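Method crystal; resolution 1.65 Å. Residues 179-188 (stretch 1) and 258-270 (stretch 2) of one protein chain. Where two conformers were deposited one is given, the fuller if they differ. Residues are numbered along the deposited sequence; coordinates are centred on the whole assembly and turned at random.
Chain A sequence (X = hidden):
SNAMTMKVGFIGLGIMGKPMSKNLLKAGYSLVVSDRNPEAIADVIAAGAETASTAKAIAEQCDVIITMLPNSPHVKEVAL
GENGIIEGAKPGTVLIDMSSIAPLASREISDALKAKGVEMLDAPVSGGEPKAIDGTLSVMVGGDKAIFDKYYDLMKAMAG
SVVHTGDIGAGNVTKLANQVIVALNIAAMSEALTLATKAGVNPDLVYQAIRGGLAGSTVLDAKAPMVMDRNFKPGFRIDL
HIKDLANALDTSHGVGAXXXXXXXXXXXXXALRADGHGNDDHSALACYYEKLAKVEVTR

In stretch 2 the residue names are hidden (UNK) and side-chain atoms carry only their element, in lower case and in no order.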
# COMPACT_ATOMS: atom_id res chain seq x y z
N GLN A 179 -3.54 5.56 6.36
CA GLN A 179 -2.48 4.89 7.10
C GLN A 179 -2.42 5.34 8.54
O GLN A 179 -2.00 4.59 9.39
CB GLN A 179 -1.13 5.13 6.41
CG GLN A 179 -1.00 4.39 5.05
CD GLN A 179 -1.32 2.91 5.14
OE1 GLN A 179 -2.49 2.52 5.13
NE2 GLN A 179 -0.28 2.09 5.26
N VAL A 180 -2.86 6.57 8.81
CA VAL A 180 -3.08 7.02 10.18
C VAL A 180 -4.13 6.12 10.82
O VAL A 180 -3.91 5.59 11.93
CB VAL A 180 -3.54 8.52 10.21
CG1 VAL A 180 -4.13 8.90 11.58
CG2 VAL A 180 -2.37 9.42 9.85
N ILE A 181 -5.25 5.93 10.15
CA ILE A 181 -6.31 5.10 10.72
C ILE A 181 -5.85 3.65 10.92
O ILE A 181 -6.10 3.06 11.96
CB ILE A 181 -7.60 5.17 9.88
CG1 ILE A 181 -8.28 6.52 10.12
CG2 ILE A 181 -8.54 4.03 10.26
CD1 ILE A 181 -9.29 6.88 9.03
N VAL A 182 -5.18 3.08 9.93
CA VAL A 182 -4.78 1.69 10.06
C VAL A 182 -3.83 1.50 11.24
O VAL A 182 -4.00 0.57 12.04
CB VAL A 182 -4.20 1.15 8.75
CG1 VAL A 182 -3.65 -0.26 8.94
CG2 VAL A 182 -5.27 1.14 7.64
N ALA A 183 -2.81 2.36 11.34
CA ALA A 183 -1.85 2.25 12.44
C ALA A 183 -2.56 2.36 13.77
O ALA A 183 -2.30 1.57 14.66
CB ALA A 183 -0.76 3.27 12.34
N LEU A 184 -3.43 3.37 13.92
CA LEU A 184 -4.09 3.60 15.20
C LEU A 184 -5.10 2.51 15.53
O LEU A 184 -5.22 2.13 16.68
CB LEU A 184 -4.74 4.99 15.21
CG LEU A 184 -3.72 6.14 15.15
CD1 LEU A 184 -4.41 7.48 15.03
CD2 LEU A 184 -2.83 6.13 16.39
N ASN A 185 -5.81 1.97 14.54
CA ASN A 185 -6.78 0.90 14.78
C ASN A 185 -6.04 -0.35 15.25
O ASN A 185 -6.54 -1.06 16.12
CB ASN A 185 -7.60 0.57 13.54
CG ASN A 185 -8.70 1.60 13.24
OD1 ASN A 185 -8.76 2.69 13.86
ND2 ASN A 185 -9.60 1.25 12.28
N ILE A 186 -4.85 -0.62 14.69
CA ILE A 186 -4.06 -1.75 15.13
C ILE A 186 -3.55 -1.53 16.56
O ILE A 186 -3.63 -2.42 17.41
CB ILE A 186 -2.87 -2.05 14.18
CG1 ILE A 186 -3.37 -2.52 12.82
CG2 ILE A 186 -1.94 -3.11 14.80
CD1 ILE A 186 -2.25 -2.59 11.78
N ALA A 187 -3.01 -0.34 16.81
CA ALA A 187 -2.51 0.01 18.14
C ALA A 187 -3.63 -0.07 19.18
O ALA A 187 -3.43 -0.60 20.27
CB ALA A 187 -1.86 1.35 18.14
N ALA A 188 -4.81 0.44 18.83
CA ALA A 188 -5.94 0.43 19.75
C ALA A 188 -6.39 -0.98 20.09
O ALA A 188 -6.67 -1.29 21.25
CB ALA A 188 -7.12 1.23 19.13
N UNK A 258 -2.93 18.27 13.16
CA UNK A 258 -2.77 17.88 14.57
C UNK A 258 -2.73 16.35 14.65
O UNK A 258 -3.75 15.67 14.48
c UNK A 258 -3.97 18.44 15.35
c UNK A 258 -2.74 18.71 17.57
o UNK A 258 -2.13 19.77 17.22
n UNK A 258 -2.39 18.01 18.62
c UNK A 258 -3.97 18.17 16.83
N UNK A 259 -1.53 15.81 14.88
CA UNK A 259 -1.30 14.37 14.74
C UNK A 259 -0.69 13.72 16.00
O UNK A 259 0.28 12.97 15.92
c UNK A 259 -0.42 14.11 13.50
c UNK A 259 -1.06 13.24 12.42
c UNK A 259 -2.25 13.98 11.76
c UNK A 259 -0.04 12.79 11.38
N UNK A 260 -1.30 13.94 17.17
CA UNK A 260 -0.73 13.39 18.41
C UNK A 260 -0.69 11.87 18.48
O UNK A 260 0.32 11.30 18.96
c UNK A 260 -1.64 13.97 19.50
c UNK A 260 -2.54 14.72 17.42
c UNK A 260 -2.97 14.24 18.79
N UNK A 261 -1.76 11.20 18.07
CA UNK A 261 -1.79 9.74 18.23
C UNK A 261 -0.83 9.07 17.24
O UNK A 261 -0.12 8.13 17.60
c UNK A 261 -3.21 9.20 18.13
c UNK A 261 -4.18 9.80 19.15
c UNK A 261 -5.56 9.22 18.90
c UNK A 261 -3.76 9.56 20.60
N UNK A 262 -0.78 9.58 16.02
CA UNK A 262 0.17 9.13 15.01
C UNK A 262 1.60 9.35 15.49
O UNK A 262 2.45 8.46 15.36
c UNK A 262 -0.08 9.87 13.67
c UNK A 262 0.90 9.41 12.63
o UNK A 262 -1.37 9.56 13.15
N UNK A 263 1.87 10.51 16.07
CA UNK A 263 3.20 10.79 16.60
C UNK A 263 3.58 9.76 17.67
O UNK A 263 4.71 9.26 17.69
c UNK A 263 3.30 12.18 17.13
N UNK A 264 2.63 9.41 18.53
CA UNK A 264 2.88 8.39 19.56
C UNK A 264 3.11 7.02 18.95
O UNK A 264 4.08 6.32 19.34
c UNK A 264 1.74 8.32 20.56
N UNK A 265 2.27 6.60 18.01
CA UNK A 265 2.44 5.27 17.42
C UNK A 265 3.73 5.18 16.59
O UNK A 265 4.39 4.13 16.57
c UNK A 265 1.19 4.84 16.65
c UNK A 265 1.43 3.55 15.89
c UNK A 265 0.05 4.68 17.63
N UNK A 266 4.14 6.28 15.98
CA UNK A 266 5.44 6.34 15.32
C UNK A 266 6.59 5.98 16.27
O UNK A 266 7.45 5.18 15.89
c UNK A 266 7.91 7.98 11.41
c UNK A 266 7.14 7.94 14.26
se UNK A 266 7.70 6.69 12.84
c UNK A 266 5.70 7.71 14.69
N UNK A 267 6.57 6.50 17.49
CA UNK A 267 7.62 6.18 18.44
C UNK A 267 7.55 4.71 18.85
O UNK A 267 8.60 4.09 19.07
c UNK A 267 7.59 7.10 19.66
o UNK A 267 8.96 9.47 17.38
c UNK A 267 9.07 8.81 18.46
c UNK A 267 7.83 8.58 19.30
o UNK A 267 10.16 8.34 18.88
N UNK A 268 6.35 4.15 18.95
CA UNK A 268 6.19 2.71 19.19
C UNK A 268 6.84 1.90 18.06
O UNK A 268 7.54 0.89 18.32
c UNK A 268 4.72 2.31 19.32
c UNK A 268 1.50 3.82 21.67
se UNK A 268 2.14 2.39 20.50
c UNK A 268 3.97 3.02 20.44
N UNK A 269 6.58 2.30 16.83
CA UNK A 269 7.17 1.63 15.68
C UNK A 269 8.70 1.78 15.65
O UNK A 269 9.40 0.82 15.27
c UNK A 269 5.08 1.69 14.22
c UNK A 269 6.53 2.11 14.38
se UNK A 269 4.53 2.03 12.40
c UNK A 269 2.68 1.42 12.61
N UNK A 270 9.23 2.92 16.10
CA UNK A 270 10.70 3.06 16.24
C UNK A 270 11.25 2.03 17.23
O UNK A 270 12.29 1.40 16.98
c UNK A 270 10.80 5.50 15.52
c UNK A 270 11.72 5.37 14.30
n UNK A 270 11.21 5.76 13.13
o UNK A 270 12.87 4.92 14.42
c UNK A 270 11.10 4.49 16.61

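Position 258 carries three carbons in line, the third bearing one oxygen and one nitrogen. That terminal amide on two methylenes makes it Gln258, exposed and out of reach of stretch 1.

Position 259 has four carbons, forked at the second. Its CA-to-CB bond points sideways, yet one tip comes within 4.4 Å of Val180 CG2. The fork makes it Leu259, and the tip is CD2. It sits at the N-cap position, and its O accepts from the N of position 263 at 2.9 Å, in the first turn of the helix.

At 260 three carbons close a ring onto the backbone nitrogen, which defines Pro260. A proline costs little in the first turn of a helix, where its nitrogen has no carbonyl one turn back to bond; its ring does not reach stretch 1.

Position 261 again shows four carbons forked at the second, so it is Leu261. It points toward stretch 1, and its CB lies 3.5 Å from Leu184 CD2, so the root of the side chain makes the closest touch.

Position 262 has one carbon carrying an oxygen and a carbon. That beta-branched hydroxyl is Thr262, chi1 in the m well. Its OG1 approaches Val180 CG1 at 3.2 Å, a tight packing contact with a methyl that can offer no hydrogen bond. The backbones are close here too, with Val180 CA 6.2 Å from Thr262 CA.

Positions 263 and 264 each hold a single carbon, giving Ala263 and Ala264. Neither touches stretch 1.

Position 265 carries three carbons, the first bearing the other two: Val265, chi1 in the t well. It is buried and points toward the partner helix. Its CG2 lies 3.5 Å from Leu184 CD2 and 3.9 Å from Ala187 CB, while CG1 lies 4.2 Å from Ala183 CB, so the two methyls share the work.

Position 266 is an unbranched chain of two carbons, selenium and a carbon, the selenomethionine Met266, out of reach. Position 267 ends its three carbons in two oxygens: Glu267, exposed and likewise remote.

Position 268 repeats the selenium chain, hence Met268. Its CA-to-CB bond points toward stretch 1, but Met268 SE stays 4.8 Å from Ala187 CB, beyond contact distance. Position 269 has the same atoms, so it is Met269, also selenomethionine; its extended chain brings CE to 3.9 Å from Ala183 CB. Position 270, three carbons ending in an oxygen and a nitrogen, is Gln270, far from the contact.

The contact is two helices crossing at 66°, their axes 9.9 Å apart at closest approach. No hydrogen bond joins them; shape and apolar packing supply 343 Å² of buried surface. On stretch 1, Val180, Ala183, Leu184 and Ala187 follow three- and four-residue spacing and form one face. Leu184 supplies the bulk, reaching Leu261, Thr262 and Val265, whereas the two alanines leave room for Val265 and the end of Met269. The pattern is one large side chain on a face with two alanines, with Val180 packed against Thr262 and Leu259.

Stretch 2 (258-270) QLPLTAAVMEMMQ
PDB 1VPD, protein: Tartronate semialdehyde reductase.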